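Cytidine deaminase (Burkholderia pseudomallei, PDB 3DMO) probably deaminates cytidine and 2'-deoxycytidine to uridine and 2'-deoxyuridine, using a zinc ion, to salvage pyrimidines for UMP synthesis. Local coordinates at residues A13-E16 against A17-A21. Sequence-based numbering, arbitrary orientation.
Sequences ALIE and AAKAA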
ATOM      1  N   ALA A  13     -18.114 -18.503 -18.055  1.00 28.30           N
ATOM      2  CA  ALA A  13     -18.059 -19.194 -16.773  1.00 27.15           C
ATOM      3  C   ALA A  13     -17.172 -18.455 -15.767  1.00 26.32           C
ATOM      4  O   ALA A  13     -17.522 -18.367 -14.588  1.00 26.21           O
ATOM      5  CB  ALA A  13     -17.568 -20.615 -16.960  1.00 26.99           C
ATOM      6  N   LEU A  14     -16.035 -17.938 -16.235  1.00 25.54           N
ATOM      7  CA  LEU A  14     -15.101 -17.198 -15.370  1.00 24.91           C
ATOM      8  C   LEU A  14     -15.728 -15.878 -14.894  1.00 24.05           C
ATOM      9  O   LEU A  14     -15.548 -15.474 -13.743  1.00 23.28           O
ATOM     10  CB  LEU A  14     -13.782 -16.912 -16.097  1.00 25.03           C
ATOM     11  CG  LEU A  14     -12.416 -17.276 -15.495  1.00 26.81           C
ATOM     12  CD1 LEU A  14     -11.368 -16.222 -15.835  1.00 25.54           C
ATOM     13  CD2 LEU A  14     -12.406 -17.575 -13.991  1.00 26.28           C
ATOM     14  N   ILE A  15     -16.467 -15.219 -15.781  1.00 23.35           N
ATOM     15  CA  ILE A  15     -17.174 -13.982 -15.427  1.00 23.11           C
ATOM     16  C   ILE A  15     -18.248 -14.259 -14.375  1.00 23.33           C
ATOM     17  O   ILE A  15     -18.394 -13.503 -13.408  1.00 23.05           O
ATOM     18  CB  ILE A  15     -17.779 -13.295 -16.673  1.00 23.00           C
ATOM     19  CG1 ILE A  15     -16.674 -12.596 -17.478  1.00 22.59           C
ATOM     20  CG2 ILE A  15     -18.876 -12.295 -16.273  1.00 22.62           C
ATOM     21  CD1 ILE A  15     -17.047 -12.289 -18.944  1.00 23.02           C
ATOM     22  N   GLU A  16     -18.991 -15.349 -14.549  1.00 23.65           N
ATOM     23  CA  GLU A  16     -20.005 -15.735 -13.566  1.00 24.29           C
ATOM     24  C   GLU A  16     -19.400 -15.993 -12.182  1.00 23.46           C
ATOM     25  O   GLU A  16     -20.002 -15.662 -11.163  1.00 23.28           O
ATOM     26  CB  GLU A  16     -20.832 -16.944 -14.041  1.00 25.09           C
ATOM     27  CG  GLU A  16     -21.870 -16.615 -15.134  1.00 29.17           C
ATOM     28  CD  GLU A  16     -22.785 -15.430 -14.769  1.00 34.56           C
ATOM     29  OE1 GLU A  16     -23.439 -15.477 -13.699  1.00 37.72           O
ATOM     30  OE2 GLU A  16     -22.843 -14.449 -15.553  1.00 37.08           O
ATOM     31  N   ALA A  17     -18.203 -16.574 -12.153  1.00 23.17           N
ATOM     32  CA  ALA A  17     -17.487 -16.788 -10.891  1.00 22.54           C
ATOM     33  C   ALA A  17     -17.013 -15.459 -10.272  1.00 22.03           C
ATOM     34  O   ALA A  17     -17.077 -15.280  -9.057  1.00 21.73           O
ATOM     35  CB  ALA A  17     -16.324 -17.760 -11.094  1.00 22.34           C
ATOM     36  N   ALA A  18     -16.568 -14.526 -11.112  1.00 21.53           N
ATOM     37  CA  ALA A  18     -16.157 -13.197 -10.648  1.00 21.59           C
ATOM     38  C   ALA A  18     -17.336 -12.428 -10.037  1.00 21.48           C
ATOM     39  O   ALA A  18     -17.183 -11.740  -9.029  1.00 21.03           O
ATOM     40  CB  ALA A  18     -15.525 -12.409 -11.781  1.00 21.53           C
ATOM     41  N   LYS A  19     -18.513 -12.559 -10.640  1.00 21.11           N
ATOM     42  CA  LYS A  19     -19.726 -11.931 -10.097  1.00 21.31           C
ATOM     43  C   LYS A  19     -20.143 -12.560  -8.765  1.00 21.20           C
ATOM     44  O   LYS A  19     -20.593 -11.859  -7.863  1.00 21.28           O
ATOM     45  CB  LYS A  19     -20.875 -11.993 -11.110  1.00 21.25           C
ATOM     46  CG  LYS A  19     -20.648 -11.162 -12.349  1.00 21.11           C
ATOM     47  CD  LYS A  19     -21.816 -11.264 -13.338  1.00 21.91           C
ATOM     48  CE  LYS A  19     -21.618 -10.266 -14.465  1.00 24.44           C
ATOM     49  NZ  LYS A  19     -22.729 -10.290 -15.454  1.00 26.36           N
ATOM     50  N   ALA A  20     -19.989 -13.878  -8.636  1.00 21.20           N
ATOM     51  CA  ALA A  20     -20.258 -14.550  -7.367  1.00 21.46           C
ATOM     52  C   ALA A  20     -19.276 -14.097  -6.282  1.00 21.47           C
ATOM     53  O   ALA A  20     -19.678 -13.903  -5.133  1.00 22.03           O
ATOM     54  CB  ALA A  20     -20.235 -16.080  -7.530  1.00 21.83           C
ATOM     55  N   ALA A  21     -18.004 -13.926  -6.662  1.00 20.75           N
ATOM     56  CA  ALA A  21     -16.954 -13.392  -5.780  1.00 20.34           C
ATOM     57  C   ALA A  21     -17.307 -11.991  -5.279  1.00 19.56           C
ATOM     58  O   ALA A  21     -17.213 -11.706  -4.084  1.00 20.25           O
ATOM     59  CB  ALA A  21     -15.616 -13.372  -6.508  1.00 19.88           C
TER
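Ile15 O takes the shortest hydrogen bond across this turn of helix, from Lys19 N at 2.9 Å, with an N-H...O angle of 157°. The start of the lysine side chain lies against the same oxygen: Lys19 CG is 3.4 Å from Ile15 O. The bonds from Ala17 N to Ala13 O, Ala18 N to Leu14 O and Ala20 N to Glu16 O repeat the i to i+4 pattern.

Beyond the backbone, Lys19 carries the contact. Its CG is anti to the carbonyl carbon (chi1 -67°) and the chain is stretched out from there, which takes it alongside Ile15, both pointing the same way; Lys19 CE meets the methyl Ile15 CG2 at 3.9 Å. Glu16 crosses the lysine at a slant, its own chain bent at chi2 (-51°), which turns the carboxylate back toward Lys19. Glu16 OE2 reaches Lys19 CD at 4.0 Å and stays 4.2 Å from Lys19 NZ, too long for a salt bridge, though the opposite charges probably still attract.

All this belongs to helix 11-22, which packs on the mixed beta-sheet of the cytidine deaminase fold. Leu14 and Ala18 face strands 34-40 and 80-87, Ile15 rests on Val114 and Thr116, and Ala17 and Ala21 touch His47. Ala18 CB also sits close to the turn before it, 3.5 Å from Ile15 O. The side chain of Ala18 is about 9 Å from that of Glu63, the predicted proton donor.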